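Side-chain contacts in P91 (Metagenome, PDB 4ZI5), which hydrolyses phosphotriesters as a promiscuous activity of an alpha/beta hydrolase that resembles dienelactone hydrolase: residues A[50-55]-A[220-225]; A[76-81]-A[90-95]; A[102-107]-A[159-164]; A[194-197]-A[201-204]. All coordinates share one frame; numbering follows the deposited sequence. Where two conformers were deposited one is given.

Interaction 1: residues A[50-55]-A[220-225]; sequences EAFGLN and GSHGIP
Phe52 and His222 have like first torsions, chi1 -53° and -50°, and in each CG stands beside the backbone N, which carries the two rings toward each other into a stack. The two side chains approach from opposite directions. This joins two loops of the alpha/beta-hydrolase fold: 50-55, between strand 42-48 and helix 56-67, and 220-225, between strand 202-207 and helix 231-248. The rings form an offset stack, with centroids 4.0 Å apart and planes tilted by 23°. The overlap is unequal. Phe52 CZ sits over the centre of the imidazole, whereas His222 CE1 lies toward the rim of the phenyl face. The closest pair is Phe52 CE2 and His222 NE2, at 3.3 Å. On the other face of the imidazole lies Ser221 OG, which is itself bonded to Leu218 O. Ile224 adds an apolar touch near the plane of the phenyl ring, with Ile224 CD1 4.1 Å from Phe52 CZ.

The polar part runs through a water. It donates to Glu50 OE1 and also bonds to His222 NE2 in the imidazole plane, which ties the ring to the carboxylate without direct contact. Glu50 OE2 bonds to Ser213 OG. The Glu50 side chain also touches Cys131, in the sequence pattern of a nucleophile elbow, so the contact probably lies beside the active site. The water stands 2.8 Å from Glu50 OE1 and 2.9 Å from His222 NE2.

Interaction 2: residues A[76-81]-A[90-95]; sequences DMHGDA and SSTIQG
The His78 imidazole meets two residues of helix 90-97 in different ways. Ile93 CD1 lies at the ring edge, near its plane, 4.3 Å from His78 CE1. The methyl of Thr92 comes in at a slant, neither over the face nor at the edge, and Thr92 CG2 is 3.5 Å from His78 ND1. Phe84 also meets the ring, with the planes at about 60°. No hydrogen bond crosses between the two segments, so this part of the contact is van der Waals packing.

Both imidazole nitrogens have polar partners elsewhere. His78 NE2 bonds to Ala51 O, and His78 ND1 bonds to Tyr96 OH on the same helix 90-97. Two bonds from its two nitrogens fix the rotation of the ring. Thr92 has chi1 -27°, away from a staggered value, with CG2 directed at the imidazole. Ile93 also packs on Ala51 and on Phe132 of helix 132-142.

The loop itself is shaped by Asp76. Asp76 OD1 accepts from Gly79 N at 2.9 Å, and Asp76 OD2 accepts from Ala81 N at 2.8 Å. Both donors stand well out of the carboxylate plane. Asp76 OD2 also accepts from Ile29 N, which links the turn to strand 26-34. Asp76 OD1 and Gly79 N make an Asx motif in the loop after strand 71-74 of the alpha/beta-hydrolase sheet, and helix 90-97 packs on His78 within that loop.

Interaction 3: residues A[102-107]-A[159-164]; sequences HWRRRA and PEMAGD
Asp164 OD2 is gripped by two donors, Arg104 NH2 across the contact and Met161 N from its own loop. They arrive from opposite faces of the carboxylate plane. The bond from Arg104 NH2 to Asp164 OD2 is 2.8 Å and nearly straight, at 175°. A matching bond runs from Arg104 NH1 to Asp164 OD1, at 2.9 Å. The guanidinium thus meets the carboxylate end-on, with one nitrogen to each oxygen on the syn side. The acceptors lie almost in the guanidinium plane, and the two flat groups are turned by 27°. This pair ties helix 100-115 to the loop between strands 149-153 and 171-177.

Arg104 reaches this far because its chain is extended from CG to NE. Met161 covers one guanidinium face, with Met161 SD over the centre and 3.8 Å from Arg104 CZ. The thioether chain bends at its last torsion. Met161 CG also comes to 3.6 Å from Arg104 NH2.

The loop is a type II beta turn from Met161 to Asp164, closed by Asp164 N to Met161 O at 2.9 Å. The bond from Met161 N to Asp164 OD2 spans the same four residues. Arg104 NE forms a salt bridge with Glu139, which adds helix 132-142 to the tie. The paired charges and the Met161 N-H probably keep the buried Asp164 ionised, and the two carboxylates fix the rotation of the guanidinium.

Interaction 4: residues A[194-197]-A[201-204]; sequences EFRR and DWQV
Helix 185-198 and strand 202-207 follow each other closely in the chain, and their backbones come nearest at Phe195 and Trp202, with CA atoms 6.7 Å apart. Trp202 has chi1 71°, which sets CG between the backbone N and the carbonyl carbon and lays the indole against the helix. Phe195 CB sits over one face of the Trp202 five-membered ring in a CH-pi contact, 3.5 Å from the centroid and 15° off the normal. The phenyl ring meets the indole obliquely, with planes at 47°. Phe195 CD2 is 3.7 Å from Trp202 CB.

Arg196 CG lies 3.9 Å from Trp202 CZ2. Arg196 was modelled in two conformers, so its placement is less certain. In the one described, the guanidinium is nearly perpendicular to the indole. In that conformer it has partners outside the contact: Asp193 of the same helix and Asp179 of the second subunit. Gln203 and Val204 form an antiparallel ladder with a strand of that subunit, so the sheet continues across the dimer interface. The contact is the helix-to-strand packing of a beta-alpha-beta unit, 171-177, 185-198 and 202-207, in an alpha/beta-hydrolase sheet.

Interactions 1 and 2 adjoin through Ala51 and His78. Interaction 2 meets interaction 3 through Met77 O and Arg106 NH1. Interaction 3 meets interaction 4 through a salt bridge from Glu160 to Arg197, so the four form a chain of contacts. Interactions 2 and 4 are the buried ones, and each packs a helix on a neighbouring element without a direct hydrogen bond. Interactions 1 and 3 are partly buried and join parts far apart in sequence, one by ring stacking and a water, the other by paired charges. Of the four, interaction 4 alone touches the second subunit.

Interaction 1: residues A[50-55]-A[220-225]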
# COMPACT_ATOMS: atom_id res chain seq x y z
N GLU A 50 -9.86 18.02 -7.06
CA GLU A 50 -11.14 17.76 -6.43
C GLU A 50 -12.24 18.50 -7.17
O GLU A 50 -11.98 19.35 -8.07
CB GLU A 50 -11.10 18.20 -4.96
CG GLU A 50 -10.13 17.40 -4.11
CD GLU A 50 -10.42 17.54 -2.64
OE1 GLU A 50 -10.46 18.69 -2.17
OE2 GLU A 50 -10.64 16.53 -1.95
N ALA A 51 -13.48 18.17 -6.81
CA ALA A 51 -14.69 18.76 -7.41
C ALA A 51 -14.73 20.28 -7.41
O ALA A 51 -15.31 20.88 -8.32
CB ALA A 51 -15.93 18.20 -6.72
N PHE A 52 -14.09 20.90 -6.41
CA PHE A 52 -14.06 22.36 -6.32
C PHE A 52 -13.51 22.96 -7.61
O PHE A 52 -13.98 24.02 -8.07
CB PHE A 52 -13.23 22.84 -5.13
CG PHE A 52 -13.63 22.22 -3.83
CD1 PHE A 52 -14.87 22.52 -3.26
CD2 PHE A 52 -12.78 21.29 -3.19
CE1 PHE A 52 -15.26 21.92 -2.08
CE2 PHE A 52 -13.18 20.68 -2.01
CZ PHE A 52 -14.42 20.99 -1.46
N GLY A 53 -12.51 22.29 -8.19
CA GLY A 53 -11.87 22.76 -9.42
C GLY A 53 -10.37 22.95 -9.26
O GLY A 53 -9.76 22.57 -8.25
N LEU A 54 -9.79 23.54 -10.29
CA LEU A 54 -8.36 23.79 -10.33
C LEU A 54 -7.96 24.78 -9.24
O LEU A 54 -8.21 25.97 -9.36
CB LEU A 54 -7.94 24.28 -11.70
CG LEU A 54 -6.45 24.57 -11.92
CD1 LEU A 54 -5.54 23.44 -11.44
CD2 LEU A 54 -6.24 24.83 -13.39
N ASN A 55 -7.30 24.28 -8.20
CA ASN A 55 -7.03 25.10 -6.99
C ASN A 55 -5.59 24.97 -6.53
O ASN A 55 -4.81 24.26 -7.15
CB ASN A 55 -8.04 24.74 -5.91
CG ASN A 55 -8.00 23.28 -5.49
OD1 ASN A 55 -7.13 22.46 -5.88
ND2 ASN A 55 -8.96 22.93 -4.65
N GLY A 220 -11.01 20.12 6.36
CA GLY A 220 -11.99 20.55 7.36
C GLY A 220 -12.61 21.93 7.14
O GLY A 220 -13.65 22.22 7.70
N SER A 221 -11.98 22.77 6.31
CA SER A 221 -12.46 24.14 6.06
C SER A 221 -13.76 24.25 5.27
O SER A 221 -14.39 25.30 5.30
CB SER A 221 -11.39 24.94 5.33
OG SER A 221 -11.32 24.57 3.94
N HIS A 222 -14.17 23.21 4.54
CA HIS A 222 -15.36 23.30 3.68
C HIS A 222 -16.68 23.18 4.45
O HIS A 222 -17.73 23.45 3.88
CB HIS A 222 -15.32 22.24 2.59
CG HIS A 222 -14.03 22.21 1.84
ND1 HIS A 222 -13.62 23.24 1.02
CD2 HIS A 222 -13.04 21.27 1.79
CE1 HIS A 222 -12.45 22.94 0.49
NE2 HIS A 222 -12.07 21.76 0.95
N GLY A 223 -16.62 22.75 5.71
CA GLY A 223 -17.83 22.42 6.47
C GLY A 223 -18.64 21.26 5.88
O GLY A 223 -19.85 21.21 6.11
N ILE A 224 -17.99 20.36 5.12
CA ILE A 224 -18.64 19.18 4.54
C ILE A 224 -18.32 17.98 5.43
O ILE A 224 -17.14 17.68 5.66
CB ILE A 224 -18.17 18.87 3.09
CG1 ILE A 224 -18.42 20.05 2.15
CG2 ILE A 224 -18.89 17.62 2.54
CD1 ILE A 224 -17.68 19.96 0.83
N PRO A 225 -19.35 17.29 5.94
CA PRO A 225 -19.04 16.17 6.83
C PRO A 225 -18.34 15.03 6.10
O PRO A 225 -18.58 14.82 4.91
CB PRO A 225 -20.42 15.72 7.35
CG PRO A 225 -21.35 16.86 7.04
CD PRO A 225 -20.81 17.53 5.83
O HOH W 1 -10.45 19.41 0.51

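Interaction 2: residues A[76-81]-A[90-95]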
# COMPACT_ATOMS: atom_id res chain seq x y z
N ASP A 76 -7.85 21.52 -15.81
CA ASP A 76 -9.06 22.30 -15.62
C ASP A 76 -10.23 21.50 -16.18
O ASP A 76 -10.46 21.52 -17.41
CB ASP A 76 -8.92 23.64 -16.33
CG ASP A 76 -10.20 24.50 -16.28
OD1 ASP A 76 -11.10 24.19 -15.48
OD2 ASP A 76 -10.32 25.45 -17.10
N MET A 77 -10.97 20.80 -15.32
CA MET A 77 -12.15 20.05 -15.79
C MET A 77 -13.35 20.94 -16.08
O MET A 77 -14.05 20.72 -17.06
CB MET A 77 -12.57 18.94 -14.82
CG MET A 77 -11.61 17.79 -14.75
SD MET A 77 -11.54 16.79 -16.24
CE MET A 77 -13.07 15.88 -16.10
N HIS A 78 -13.56 21.96 -15.24
CA HIS A 78 -14.76 22.78 -15.33
C HIS A 78 -14.75 23.74 -16.49
O HIS A 78 -15.82 24.04 -17.04
CB HIS A 78 -14.98 23.51 -14.02
CG HIS A 78 -15.11 22.60 -12.84
ND1 HIS A 78 -15.64 21.33 -12.93
CD2 HIS A 78 -14.80 22.78 -11.54
CE1 HIS A 78 -15.63 20.77 -11.75
NE2 HIS A 78 -15.13 21.63 -10.88
N GLY A 79 -13.58 24.20 -16.92
CA GLY A 79 -13.49 25.22 -17.98
C GLY A 79 -13.38 26.60 -17.38
O GLY A 79 -13.88 26.85 -16.28
N ASP A 80 -12.68 27.48 -18.10
CA ASP A 80 -12.38 28.85 -17.65
C ASP A 80 -11.69 28.92 -16.27
O ASP A 80 -11.83 29.91 -15.54
CB ASP A 80 -13.67 29.70 -17.66
CG ASP A 80 -14.53 29.45 -18.91
OD1 ASP A 80 -13.97 29.02 -19.95
OD2 ASP A 80 -15.76 29.67 -18.85
N ALA A 81 -10.94 27.87 -15.93
CA ALA A 81 -10.33 27.72 -14.61
C ALA A 81 -11.29 27.95 -13.44
O ALA A 81 -10.86 28.43 -12.39
CB ALA A 81 -9.09 28.61 -14.50
N SER A 90 -22.97 21.33 -7.36
CA SER A 90 -23.69 20.15 -7.90
C SER A 90 -24.00 20.25 -9.39
O SER A 90 -23.88 19.26 -10.12
CB SER A 90 -25.00 19.92 -7.14
OG SER A 90 -25.95 20.88 -7.55
N SER A 91 -24.45 21.41 -9.85
CA SER A 91 -24.79 21.54 -11.28
C SER A 91 -23.67 21.05 -12.21
O SER A 91 -23.95 20.39 -13.22
CB SER A 91 -25.14 22.99 -11.63
OG SER A 91 -25.51 23.07 -12.98
N THR A 92 -22.42 21.35 -11.85
CA THR A 92 -21.27 20.84 -12.61
C THR A 92 -21.07 19.35 -12.33
O THR A 92 -20.98 18.57 -13.28
CB THR A 92 -19.95 21.61 -12.35
OG1 THR A 92 -20.22 22.97 -11.96
CG2 THR A 92 -19.10 21.63 -13.63
N ILE A 93 -21.03 18.96 -11.06
CA ILE A 93 -20.67 17.57 -10.70
C ILE A 93 -21.68 16.52 -11.14
O ILE A 93 -21.31 15.42 -11.57
CB ILE A 93 -20.32 17.42 -9.20
CG1 ILE A 93 -19.07 18.24 -8.85
CG2 ILE A 93 -20.10 15.96 -8.80
CD1 ILE A 93 -17.77 17.80 -9.52
N GLN A 94 -22.96 16.86 -11.06
CA GLN A 94 -24.02 15.96 -11.53
C GLN A 94 -24.04 15.89 -13.03
O GLN A 94 -24.38 14.86 -13.59
CB GLN A 94 -25.40 16.38 -10.98
CG GLN A 94 -25.52 16.27 -9.47
CD GLN A 94 -25.09 14.90 -8.94
OE1 GLN A 94 -25.49 13.86 -9.49
NE2 GLN A 94 -24.25 14.88 -7.90
N GLY A 95 -23.65 16.98 -13.68
CA GLY A 95 -23.37 16.99 -15.10
C GLY A 95 -22.46 15.85 -15.54
O GLY A 95 -22.73 15.18 -16.55

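Interaction 3: residues A[102-107]-A[159-164]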
# COMPACT_ATOMS: atom_id res chain seq x y z
N HIS A 102 -19.31 12.45 -21.69
CA HIS A 102 -18.87 13.85 -21.63
C HIS A 102 -17.74 14.03 -20.62
O HIS A 102 -16.74 14.71 -20.88
CB HIS A 102 -20.08 14.73 -21.27
CG HIS A 102 -19.73 16.01 -20.58
ND1 HIS A 102 -19.28 17.12 -21.26
CD2 HIS A 102 -19.78 16.35 -19.28
CE1 HIS A 102 -19.06 18.09 -20.40
NE2 HIS A 102 -19.35 17.65 -19.19
N TRP A 103 -17.90 13.42 -19.46
CA TRP A 103 -16.88 13.42 -18.41
C TRP A 103 -15.54 12.88 -18.93
O TRP A 103 -14.49 13.50 -18.76
CB TRP A 103 -17.42 12.60 -17.26
CG TRP A 103 -16.57 12.50 -16.00
CD1 TRP A 103 -15.41 13.15 -15.70
CD2 TRP A 103 -16.91 11.72 -14.86
NE1 TRP A 103 -14.97 12.78 -14.44
CE2 TRP A 103 -15.88 11.90 -13.91
CE3 TRP A 103 -17.96 10.84 -14.57
CZ2 TRP A 103 -15.90 11.27 -12.66
CZ3 TRP A 103 -17.98 10.21 -13.34
CH2 TRP A 103 -16.95 10.42 -12.40
N ARG A 104 -15.62 11.77 -19.64
CA ARG A 104 -14.45 11.15 -20.26
C ARG A 104 -13.79 12.00 -21.33
O ARG A 104 -12.57 12.08 -21.36
CB ARG A 104 -14.80 9.76 -20.78
CG ARG A 104 -15.06 8.79 -19.65
CD ARG A 104 -15.81 7.51 -20.07
NE ARG A 104 -16.12 6.63 -18.93
CZ ARG A 104 -16.32 5.31 -18.98
NH1 ARG A 104 -16.24 4.64 -20.14
NH2 ARG A 104 -16.59 4.62 -17.86
N ARG A 105 -14.57 12.69 -22.15
CA ARG A 105 -14.01 13.58 -23.16
C ARG A 105 -13.29 14.74 -22.52
O ARG A 105 -12.23 15.14 -22.99
CB ARG A 105 -15.08 14.15 -24.10
CG ARG A 105 -15.68 13.17 -25.08
CD ARG A 105 -16.47 13.92 -26.15
NE ARG A 105 -17.66 14.61 -25.63
CZ ARG A 105 -18.84 14.02 -25.39
NH1 ARG A 105 -19.01 12.71 -25.56
NH2 ARG A 105 -19.85 14.74 -24.92
N ARG A 106 -13.85 15.27 -21.44
CA ARG A 106 -13.24 16.37 -20.72
C ARG A 106 -11.90 15.96 -20.10
O ARG A 106 -10.93 16.74 -20.14
CB ARG A 106 -14.22 16.92 -19.67
CG ARG A 106 -13.81 18.23 -19.01
CD ARG A 106 -13.69 19.39 -19.96
NE ARG A 106 -14.94 19.65 -20.65
CZ ARG A 106 -16.00 20.31 -20.16
NH1 ARG A 106 -16.01 20.78 -18.92
NH2 ARG A 106 -17.08 20.47 -20.92
N ALA A 107 -11.85 14.75 -19.55
CA ALA A 107 -10.59 14.17 -19.06
C ALA A 107 -9.55 13.91 -20.17
O ALA A 107 -8.37 14.26 -20.03
CB ALA A 107 -10.86 12.89 -18.30
N PRO A 159 -18.82 2.25 -10.16
CA PRO A 159 -18.77 1.01 -10.94
C PRO A 159 -18.70 1.32 -12.43
O PRO A 159 -19.17 2.39 -12.88
CB PRO A 159 -20.10 0.30 -10.62
CG PRO A 159 -20.77 1.10 -9.56
CD PRO A 159 -20.14 2.44 -9.51
N GLU A 160 -18.15 0.38 -13.18
CA GLU A 160 -17.93 0.59 -14.62
C GLU A 160 -19.26 0.72 -15.38
O GLU A 160 -20.29 0.29 -14.90
CB GLU A 160 -17.11 -0.55 -15.20
CG GLU A 160 -17.92 -1.84 -15.41
CD GLU A 160 -17.09 -3.08 -15.69
OE1 GLU A 160 -17.70 -4.18 -15.67
OE2 GLU A 160 -15.86 -2.98 -15.95
N MET A 161 -19.20 1.29 -16.58
CA MET A 161 -20.30 1.25 -17.55
C MET A 161 -20.28 -0.04 -18.35
O MET A 161 -19.20 -0.57 -18.66
CB MET A 161 -20.16 2.39 -18.57
CG MET A 161 -20.11 3.78 -17.97
SD MET A 161 -20.05 5.03 -19.27
CE MET A 161 -21.81 5.07 -19.63
N ALA A 162 -21.46 -0.52 -18.76
CA ALA A 162 -21.52 -1.61 -19.75
C ALA A 162 -20.66 -1.24 -20.96
O ALA A 162 -20.76 -0.13 -21.48
CB ALA A 162 -22.97 -1.87 -20.19
N GLY A 163 -19.80 -2.16 -21.38
CA GLY A 163 -18.85 -1.93 -22.47
C GLY A 163 -17.44 -1.56 -22.03
O GLY A 163 -16.52 -1.54 -22.85
N ASP A 164 -17.24 -1.27 -20.74
CA ASP A 164 -15.90 -0.93 -20.21
C ASP A 164 -14.97 -2.14 -20.00
O ASP A 164 -13.77 -1.96 -19.86
CB ASP A 164 -16.02 -0.19 -18.86
CG ASP A 164 -16.50 1.24 -18.98
OD1 ASP A 164 -16.52 1.80 -20.11
OD2 ASP A 164 -16.86 1.84 -17.94

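Interaction 4: residues A[194-197]-A[201-204]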
# COMPACT_ATOMS: atom_id res chain seq x y z
N GLU A 194 -13.92 -5.97 -10.74
CA GLU A 194 -13.65 -5.62 -12.15
C GLU A 194 -12.18 -5.80 -12.44
O GLU A 194 -11.80 -6.41 -13.44
CB GLU A 194 -14.05 -4.18 -12.47
CG GLU A 194 -15.53 -3.89 -12.33
CD GLU A 194 -15.85 -2.39 -12.28
OE1 GLU A 194 -14.94 -1.54 -12.46
OE2 GLU A 194 -17.02 -2.05 -12.04
N PHE A 195 -11.33 -5.27 -11.54
CA PHE A 195 -9.88 -5.40 -11.72
C PHE A 195 -9.43 -6.87 -11.75
O PHE A 195 -8.58 -7.25 -12.57
CB PHE A 195 -9.10 -4.70 -10.62
CG PHE A 195 -9.33 -3.22 -10.51
CD1 PHE A 195 -9.79 -2.44 -11.57
CD2 PHE A 195 -9.01 -2.59 -9.32
CE1 PHE A 195 -9.96 -1.08 -11.42
CE2 PHE A 195 -9.17 -1.23 -9.18
CZ PHE A 195 -9.63 -0.47 -10.23
N ARG A 196 -9.99 -7.67 -10.84
CA ARG A 196 -9.73 -9.12 -10.80
C ARG A 196 -10.12 -9.82 -12.10
O ARG A 196 -9.32 -10.55 -12.70
CB ARG A 196 -10.50 -9.77 -9.66
CG ARG A 196 -9.98 -9.48 -8.26
CD ARG A 196 -10.67 -10.37 -7.22
NE ARG A 196 -10.17 -10.12 -5.88
CZ ARG A 196 -10.78 -9.36 -4.99
NH1 ARG A 196 -11.92 -8.76 -5.30
NH2 ARG A 196 -10.24 -9.17 -3.79
N ARG A 197 -11.35 -9.56 -12.54
CA ARG A 197 -11.91 -10.15 -13.78
C ARG A 197 -10.99 -9.90 -14.97
O ARG A 197 -10.71 -10.81 -15.73
CB ARG A 197 -13.31 -9.57 -14.04
CG ARG A 197 -14.03 -10.10 -15.30
CD ARG A 197 -15.19 -9.21 -15.71
NE ARG A 197 -14.69 -7.88 -16.05
CZ ARG A 197 -15.34 -6.73 -15.87
NH1 ARG A 197 -16.58 -6.68 -15.38
NH2 ARG A 197 -14.74 -5.59 -16.18
N ASP A 201 -3.21 -4.79 -13.55
CA ASP A 201 -2.15 -4.64 -12.56
C ASP A 201 -2.61 -3.63 -11.50
O ASP A 201 -2.45 -2.44 -11.68
CB ASP A 201 -0.85 -4.16 -13.21
CG ASP A 201 0.25 -3.87 -12.19
OD1 ASP A 201 0.26 -4.56 -11.14
OD2 ASP A 201 1.08 -2.98 -12.42
N TRP A 202 -3.21 -4.14 -10.43
CA TRP A 202 -3.90 -3.30 -9.47
C TRP A 202 -3.42 -3.47 -8.03
O TRP A 202 -2.95 -4.54 -7.63
CB TRP A 202 -5.41 -3.49 -9.54
CG TRP A 202 -5.98 -4.79 -9.03
CD1 TRP A 202 -6.12 -5.98 -9.72
CD2 TRP A 202 -6.58 -5.01 -7.76
NE1 TRP A 202 -6.73 -6.91 -8.94
CE2 TRP A 202 -7.02 -6.35 -7.72
CE3 TRP A 202 -6.77 -4.19 -6.63
CZ2 TRP A 202 -7.66 -6.90 -6.59
CZ3 TRP A 202 -7.37 -4.75 -5.49
CH2 TRP A 202 -7.79 -6.09 -5.48
N GLN A 203 -3.55 -2.37 -7.28
CA GLN A 203 -3.42 -2.38 -5.84
C GLN A 203 -4.49 -1.49 -5.24
O GLN A 203 -4.84 -0.46 -5.82
CB GLN A 203 -2.10 -1.82 -5.38
CG GLN A 203 -0.84 -2.36 -6.02
CD GLN A 203 0.35 -1.57 -5.58
OE1 GLN A 203 0.84 -1.74 -4.46
NE2 GLN A 203 0.85 -0.67 -6.45
N VAL A 204 -4.94 -1.85 -4.04
CA VAL A 204 -5.75 -0.93 -3.22
C VAL A 204 -5.10 -0.85 -1.86
O VAL A 204 -4.91 -1.87 -1.19
CB VAL A 204 -7.22 -1.39 -3.06
CG1 VAL A 204 -7.96 -0.55 -2.04
CG2 VAL A 204 -7.95 -1.36 -4.41